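Ferric uptake regulation protein (PDB 2W57) probably represses iron-uptake genes by binding DNA as a metal-dependent dimer, acting as an iron-sensing transcription regulator in Vibrio cholerae. Local coordinates at residues A[4-8]-A[20-24]; A[70-74]-A[127-131]. One frame throughout, in Å; residues are numbered along the deposited sequence.

Contact 1: residues A[4-8]-A[20-24]; sequences NNQAL and LKILE
Leu-8 reaches across to Leu-20 and Leu-23 where the N-terminal helix 4-10 packs on helix 17-26 of the winged-helix DNA-binding domain of this Fur protein. The short axes are 10.7 Å apart at their closest and run at 104° to each other, so contact is confined to one small patch that buries 303 Å². The two methyl branches of Leu-8 divide the work. CD1 meets Leu-20 CD2 at 3.7 Å, the two side chains crossing at a slant, while CD2 lies 4.1 Å from Leu-23 CD2 on a chain that slides past in the reverse direction. The backbone already aims Leu-23 at helix 4-10, and chi1 of -180° places its branched end, bringing CD2 to Leu-8 and to the Asn-4 amide. Phe-62 of helix 52-64 touches both Leu-8 and Leu-23 and extends the apolar patch into the domain core.

Asn-4 lies within the patch. It and Leu-23 approach from opposite directions, Asn-4 CG 4.0 Å from Leu-23 CD2, and its amide oxygen is hydrogen-bonded to Gln-27, beyond the segment 20-24. Asn-5, at the rim, starts out facing away but swings its amide back, bringing OD1 to 3.7 Å from Leu-20 CD2.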
ATOM      1  N   ASN A   4      -1.711  29.550  -6.847  1.00 41.96           N
ATOM      2  CA  ASN A   4      -0.992  28.300  -7.129  1.00 41.07           C
ATOM      3  C   ASN A   4       0.534  28.438  -7.252  1.00 41.06           C
ATOM      4  O   ASN A   4       1.262  27.452  -7.074  1.00 41.38           O
ATOM      5  CB  ASN A   4      -1.553  27.625  -8.384  1.00 40.80           C
ATOM      6  CG  ASN A   4      -2.590  26.551  -8.072  1.00 39.83           C
ATOM      7  OD1 ASN A   4      -3.053  26.413  -6.948  1.00 37.70           O
ATOM      8  ND2 ASN A   4      -2.959  25.786  -9.089  1.00 39.87           N
ATOM      9  N   ASN A   5       1.014  29.642  -7.573  1.00 40.46           N
ATOM     10  CA  ASN A   5       2.444  29.936  -7.546  1.00 40.07           C
ATOM     11  C   ASN A   5       2.978  29.930  -6.127  1.00 39.96           C
ATOM     12  O   ASN A   5       4.041  29.387  -5.856  1.00 40.07           O
ATOM     13  CB  ASN A   5       2.731  31.305  -8.158  1.00 40.25           C
ATOM     14  CG  ASN A   5       2.781  31.280  -9.670  1.00 40.33           C
ATOM     15  OD1 ASN A   5       1.943  30.658 -10.321  1.00 40.94           O
ATOM     16  ND2 ASN A   5       3.765  31.979 -10.243  1.00 39.81           N
ATOM     17  N   GLN A   6       2.229  30.547  -5.220  1.00 39.85           N
ATOM     18  CA  GLN A   6       2.657  30.680  -3.838  1.00 39.70           C
ATOM     19  C   GLN A   6       2.768  29.315  -3.154  1.00 39.28           C
ATOM     20  O   GLN A   6       3.767  29.025  -2.485  1.00 39.55           O
ATOM     21  CB  GLN A   6       1.704  31.610  -3.069  1.00 40.17           C
ATOM     22  CG  GLN A   6       2.286  32.187  -1.771  1.00 40.65           C
ATOM     23  CD  GLN A   6       3.643  32.824  -1.982  1.00 41.66           C
ATOM     24  OE1 GLN A   6       3.812  33.680  -2.851  1.00 41.32           O
ATOM     25  NE2 GLN A   6       4.626  32.397  -1.198  1.00 42.37           N
ATOM     26  N   ALA A   7       1.748  28.478  -3.339  1.00 38.33           N
ATOM     27  CA  ALA A   7       1.750  27.122  -2.807  1.00 37.13           C
ATOM     28  C   ALA A   7       2.995  26.347  -3.236  1.00 36.62           C
ATOM     29  O   ALA A   7       3.635  25.709  -2.397  1.00 36.41           O
ATOM     30  CB  ALA A   7       0.486  26.387  -3.213  1.00 37.21           C
ATOM     31  N   LEU A   8       3.346  26.419  -4.526  1.00 35.80           N
ATOM     32  CA  LEU A   8       4.552  25.746  -5.032  1.00 35.13           C
ATOM     33  C   LEU A   8       5.803  26.292  -4.367  1.00 34.95           C
ATOM     34  O   LEU A   8       6.612  25.525  -3.842  1.00 34.72           O
ATOM     35  CB  LEU A   8       4.689  25.842  -6.565  1.00 35.00           C
ATOM     36  CG  LEU A   8       3.850  24.994  -7.532  1.00 33.53           C
ATOM     37  CD1 LEU A   8       4.358  25.195  -8.926  1.00 33.30           C
ATOM     38  CD2 LEU A   8       3.913  23.536  -7.194  1.00 33.37           C
ATOM     39  N   LEU A  20       2.328  23.396 -12.264  1.00 18.90           N
ATOM     40  CA  LEU A  20       1.072  24.162 -12.131  1.00 19.13           C
ATOM     41  C   LEU A  20      -0.154  23.405 -12.639  1.00 19.61           C
ATOM     42  O   LEU A  20      -1.202  23.388 -11.987  1.00 19.58           O
ATOM     43  CB  LEU A  20       1.161  25.508 -12.869  1.00 18.70           C
ATOM     44  CG  LEU A  20       2.139  26.589 -12.393  1.00 18.01           C
ATOM     45  CD1 LEU A  20       2.097  27.770 -13.334  1.00 16.20           C
ATOM     46  CD2 LEU A  20       1.874  27.038 -10.954  1.00 17.17           C
ATOM     47  N   LYS A  21       0.005  22.788 -13.805  1.00 20.32           N
ATOM     48  CA  LYS A  21      -1.058  22.102 -14.515  1.00 21.09           C
ATOM     49  C   LYS A  21      -1.471  20.819 -13.833  1.00 21.22           C
ATOM     50  O   LYS A  21      -2.632  20.417 -13.909  1.00 21.71           O
ATOM     51  CB  LYS A  21      -0.607  21.789 -15.943  1.00 21.33           C
ATOM     52  CG  LYS A  21      -0.628  23.001 -16.854  1.00 23.89           C
ATOM     53  CD  LYS A  21      -0.271  22.611 -18.274  1.00 27.40           C
ATOM     54  CE  LYS A  21      -0.277  23.822 -19.190  1.00 27.75           C
ATOM     55  NZ  LYS A  21      -1.646  24.189 -19.586  1.00 29.04           N
ATOM     56  N   ILE A  22      -0.515  20.167 -13.183  1.00 21.27           N
ATOM     57  CA  ILE A  22      -0.802  18.950 -12.451  1.00 21.01           C
ATOM     58  C   ILE A  22      -1.431  19.319 -11.120  1.00 21.80           C
ATOM     59  O   ILE A  22      -2.319  18.617 -10.650  1.00 22.38           O
ATOM     60  CB  ILE A  22       0.464  18.078 -12.263  1.00 20.68           C
ATOM     61  CG1 ILE A  22       0.853  17.450 -13.610  1.00 19.36           C
ATOM     62  CG2 ILE A  22       0.233  17.013 -11.196  1.00 19.60           C
ATOM     63  CD1 ILE A  22       2.156  16.728 -13.624  1.00 17.70           C
ATOM     64  N   LEU A  23      -0.988  20.419 -10.515  1.00 22.22           N
ATOM     65  CA  LEU A  23      -1.578  20.861  -9.254  1.00 23.20           C
ATOM     66  C   LEU A  23      -3.027  21.320  -9.463  1.00 23.50           C
ATOM     67  O   LEU A  23      -3.925  20.913  -8.726  1.00 23.57           O
ATOM     68  CB  LEU A  23      -0.729  21.962  -8.607  1.00 23.37           C
ATOM     69  CG  LEU A  23      -1.154  22.571  -7.265  1.00 23.90           C
ATOM     70  CD1 LEU A  23      -1.265  21.511  -6.171  1.00 23.64           C
ATOM     71  CD2 LEU A  23      -0.161  23.656  -6.860  1.00 23.47           C
ATOM     72  N   GLU A  24      -3.238  22.167 -10.467  1.00 24.03           N
ATOM     73  CA  GLU A  24      -4.569  22.516 -10.945  1.00 25.03           C
ATOM     74  C   GLU A  24      -5.488  21.284 -10.949  1.00 24.86           C
ATOM     75  O   GLU A  24      -6.562  21.300 -10.350  1.00 24.92           O
ATOM     76  CB  GLU A  24      -4.439  23.064 -12.357  1.00 25.67           C
ATOM     77  CG  GLU A  24      -5.564  23.938 -12.860  1.00 29.60           C
ATOM     78  CD  GLU A  24      -5.062  24.933 -13.922  1.00 35.81           C
ATOM     79  OE1 GLU A  24      -5.898  25.571 -14.626  1.00 38.49           O
ATOM     80  OE2 GLU A  24      -3.815  25.080 -14.047  1.00 37.01           O
TER

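Contact 2: residues A[70-74]-A[127-131]; sequences RHHFE and LYLYG
His-71 and Tyr-128 supply the hydrogen bond of this contact, which spans the junction between the DNA-binding and dimerisation domains of Fur. His-71 ND1 lies 2.6 Å from Tyr-128 OH, with an angle of 145°; either atom could be the donor. The nitrogen sits in the plane of the tyrosine ring, at its edge, and the hydroxyl likewise approaches the histidine near its ring plane, although the two planes are turned 78° apart. With CG anti to the carbonyl carbon (chi1 -62°), His-71 directs its ring at the phenol.

Aromatic packing adjoins this bond. Phe-73 crosses Tyr-128 at about a right angle, and Phe-73 CE1 is 3.4 Å from Tyr-128 CE1. The Phe-73 and Tyr-128 ring centroids are 5.4 Å apart in an oblique arrangement; the His-71 and Tyr-128 rings, also oblique with centroids 5.8 Å apart, form the second link of a three-residue aromatic cluster.

A CH-pi contact closes the far end. Glu-74 CB lies over one face of Tyr-130, 3.8 Å from the ring centroid, and the extended chain carries Glu-74 OE1 over the same ring, 3.6 Å from Tyr-130 CG.

Beyond these segments, 127-131 pairs antiparallel with a strand of the second subunit, continuing the sheet through the dimer interface, and the His-72 rings of the two subunits stack.

NE2 of His-71 is hydrogen-bonded to Glu-81, a ligand of the nearby zinc ion, while the Tyr-128 ring meets that of His-90, another ligand. His-71 is therefore a second-shell residue linking Tyr-128 of the dimer strand to Glu-81, an arrangement consistent with metal occupancy influencing how the two domains are set against each other.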
ATOM      1  N   ARG A  70       0.917   9.984  -0.778  1.00 27.74           N
ATOM      2  CA  ARG A  70       0.776   8.774  -1.587  1.00 27.79           C
ATOM      3  C   ARG A  70       0.184   7.630  -0.779  1.00 28.08           C
ATOM      4  O   ARG A  70       0.670   7.315   0.303  1.00 27.62           O
ATOM      5  CB  ARG A  70       2.109   8.323  -2.205  1.00 27.25           C
ATOM      6  CG  ARG A  70       1.895   7.401  -3.415  1.00 27.33           C
ATOM      7  CD  ARG A  70       3.038   6.420  -3.701  1.00 26.71           C
ATOM      8  NE  ARG A  70       4.144   7.027  -4.440  1.00 26.21           N
ATOM      9  CZ  ARG A  70       4.551   6.676  -5.666  1.00 26.42           C
ATOM     10  NH1 ARG A  70       3.957   5.699  -6.361  1.00 24.23           N
ATOM     11  NH2 ARG A  70       5.583   7.317  -6.198  1.00 27.52           N
ATOM     12  N   HIS A  71      -0.856   7.010  -1.330  1.00 28.86           N
ATOM     13  CA  HIS A  71      -1.404   5.770  -0.785  1.00 29.90           C
ATOM     14  C   HIS A  71      -1.176   4.614  -1.745  1.00 30.42           C
ATOM     15  O   HIS A  71      -1.437   4.745  -2.942  1.00 30.64           O
ATOM     16  CB  HIS A  71      -2.908   5.904  -0.549  1.00 30.25           C
ATOM     17  CG  HIS A  71      -3.278   6.956   0.445  1.00 31.21           C
ATOM     18  ND1 HIS A  71      -3.221   6.745   1.808  1.00 32.86           N
ATOM     19  CD2 HIS A  71      -3.719   8.225   0.278  1.00 31.16           C
ATOM     20  CE1 HIS A  71      -3.602   7.843   2.436  1.00 33.35           C
ATOM     21  NE2 HIS A  71      -3.914   8.755   1.529  1.00 33.60           N
ATOM     22  N   HIS A  72      -0.714   3.477  -1.224  1.00 31.06           N
ATOM     23  CA  HIS A  72      -0.545   2.273  -2.044  1.00 31.48           C
ATOM     24  C   HIS A  72      -1.735   1.336  -1.873  1.00 32.41           C
ATOM     25  O   HIS A  72      -1.895   0.722  -0.819  1.00 33.01           O
ATOM     26  CB  HIS A  72       0.726   1.548  -1.655  1.00 30.89           C
ATOM     27  CG  HIS A  72       1.968   2.346  -1.878  1.00 31.02           C
ATOM     28  ND1 HIS A  72       2.744   2.214  -3.013  1.00 30.95           N
ATOM     29  CD2 HIS A  72       2.586   3.269  -1.102  1.00 30.04           C
ATOM     30  CE1 HIS A  72       3.781   3.029  -2.928  1.00 30.52           C
ATOM     31  NE2 HIS A  72       3.707   3.683  -1.781  1.00 30.33           N
ATOM     32  N   PHE A  73      -2.576   1.227  -2.897  1.00 33.43           N
ATOM     33  CA  PHE A  73      -3.798   0.419  -2.799  1.00 34.25           C
ATOM     34  C   PHE A  73      -3.523  -1.053  -3.025  1.00 35.43           C
ATOM     35  O   PHE A  73      -2.365  -1.456  -3.159  1.00 35.55           O
ATOM     36  CB  PHE A  73      -4.845   0.914  -3.789  1.00 33.72           C
ATOM     37  CG  PHE A  73      -5.693   2.021  -3.259  1.00 33.08           C
ATOM     38  CD1 PHE A  73      -5.388   2.632  -2.041  1.00 31.66           C
ATOM     39  CD2 PHE A  73      -6.787   2.481  -3.990  1.00 32.96           C
ATOM     40  CE1 PHE A  73      -6.171   3.664  -1.547  1.00 31.78           C
ATOM     41  CE2 PHE A  73      -7.576   3.526  -3.506  1.00 32.53           C
ATOM     42  CZ  PHE A  73      -7.270   4.116  -2.282  1.00 32.40           C
ATOM     43  N   GLU A  74      -4.592  -1.847  -3.075  1.00 36.91           N
ATOM     44  CA  GLU A  74      -4.484  -3.299  -3.207  1.00 38.49           C
ATOM     45  C   GLU A  74      -3.753  -3.672  -4.484  1.00 37.91           C
ATOM     46  O   GLU A  74      -4.186  -3.342  -5.599  1.00 37.73           O
ATOM     47  CB  GLU A  74      -5.858  -3.979  -3.166  1.00 38.74           C
ATOM     48  CG  GLU A  74      -5.804  -5.478  -2.795  1.00 40.42           C
ATOM     49  CD  GLU A  74      -7.167  -6.180  -2.932  1.00 41.15           C
ATOM     50  OE1 GLU A  74      -8.215  -5.469  -3.027  1.00 43.99           O
ATOM     51  OE2 GLU A  74      -7.180  -7.447  -2.951  1.00 42.89           O
ATOM     52  N   LEU A 127      -5.687   2.259   7.097  1.00 31.05           N
ATOM     53  CA  LEU A 127      -6.801   1.313   6.954  1.00 30.50           C
ATOM     54  C   LEU A 127      -7.484   1.473   5.605  1.00 30.34           C
ATOM     55  O   LEU A 127      -7.906   2.574   5.252  1.00 30.09           O
ATOM     56  CB  LEU A 127      -7.803   1.466   8.111  1.00 30.08           C
ATOM     57  CG  LEU A 127      -9.193   0.831   8.056  1.00 30.01           C
ATOM     58  CD1 LEU A 127      -9.124  -0.679   8.053  1.00 29.76           C
ATOM     59  CD2 LEU A 127     -10.042   1.318   9.219  1.00 30.29           C
ATOM     60  N   TYR A 128      -7.569   0.363   4.865  1.00 30.33           N
ATOM     61  CA  TYR A 128      -8.166   0.333   3.531  1.00 30.66           C
ATOM     62  C   TYR A 128      -9.200  -0.774   3.453  1.00 31.02           C
ATOM     63  O   TYR A 128      -8.885  -1.942   3.664  1.00 31.26           O
ATOM     64  CB  TYR A 128      -7.098   0.116   2.447  1.00 30.66           C
ATOM     65  CG  TYR A 128      -6.064   1.205   2.400  1.00 30.65           C
ATOM     66  CD1 TYR A 128      -6.343   2.429   1.805  1.00 31.08           C
ATOM     67  CD2 TYR A 128      -4.815   1.027   2.981  1.00 30.28           C
ATOM     68  CE1 TYR A 128      -5.395   3.452   1.790  1.00 31.56           C
ATOM     69  CE2 TYR A 128      -3.861   2.038   2.971  1.00 30.18           C
ATOM     70  CZ  TYR A 128      -4.155   3.244   2.377  1.00 31.17           C
ATOM     71  OH  TYR A 128      -3.209   4.249   2.360  1.00 31.73           O
ATOM     72  N   LEU A 129     -10.439  -0.402   3.164  1.00 31.23           N
ATOM     73  CA  LEU A 129     -11.492  -1.382   2.974  1.00 31.66           C
ATOM     74  C   LEU A 129     -11.774  -1.475   1.486  1.00 32.27           C
ATOM     75  O   LEU A 129     -11.954  -0.450   0.826  1.00 32.87           O
ATOM     76  CB  LEU A 129     -12.752  -0.969   3.745  1.00 31.11           C
ATOM     77  CG  LEU A 129     -12.574  -0.627   5.227  1.00 30.79           C
ATOM     78  CD1 LEU A 129     -13.888  -0.186   5.869  1.00 29.39           C
ATOM     79  CD2 LEU A 129     -11.966  -1.790   6.001  1.00 30.69           C
ATOM     80  N   TYR A 130     -11.790  -2.681   0.940  1.00 32.86           N
ATOM     81  CA  TYR A 130     -12.081  -2.837  -0.484  1.00 34.12           C
ATOM     82  C   TYR A 130     -13.373  -3.628  -0.687  1.00 35.70           C
ATOM     83  O   TYR A 130     -13.609  -4.610   0.010  1.00 35.66           O
ATOM     84  CB  TYR A 130     -10.918  -3.511  -1.214  1.00 33.21           C
ATOM     85  CG  TYR A 130      -9.552  -2.879  -0.991  1.00 32.42           C
ATOM     86  CD1 TYR A 130      -9.081  -1.883  -1.844  1.00 32.04           C
ATOM     87  CD2 TYR A 130      -8.717  -3.300   0.050  1.00 31.28           C
ATOM     88  CE1 TYR A 130      -7.829  -1.313  -1.671  1.00 30.63           C
ATOM     89  CE2 TYR A 130      -7.461  -2.732   0.233  1.00 30.62           C
ATOM     90  CZ  TYR A 130      -7.025  -1.737  -0.637  1.00 31.42           C
ATOM     91  OH  TYR A 130      -5.789  -1.150  -0.478  1.00 31.50           O
ATOM     92  N   GLY A 131     -14.208  -3.193  -1.632  1.00 37.84           N
ATOM     93  CA  GLY A 131     -15.437  -3.925  -1.972  1.00 40.53           C
ATOM     94  C   GLY A 131     -16.056  -3.613  -3.330  1.00 42.65           C
ATOM     95  O   GLY A 131     -15.637  -2.660  -4.004  1.00 43.02           O
TER

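How the contacts relate
From the N terminus, contact 1 comes first: the chain leaves helix 4-10 and returns with helix 17-26 to pack across it, closing a short loop of 11 residues inside the DNA-binding domain. Strand 34-35 and helices 36-45 and 52-64 follow before strand 68-72 opens contact 2. That contact closes a much longer loop, whose 52 intervening residues include strands 78-82, 89-93 and 99-102 and helix 105-117, before strand 121-132 returns. The two loops are in series, neither nested nor crossed. The centres of contacts 1 and 2 are about 27 Å apart, on opposite sides of the chain's centre; their nearest atoms are about 12 Å apart, so the two do not touch. Contact 1 thus works within one domain, whereas contact 2 ties the three-stranded antiparallel sheet to the mixed sheet.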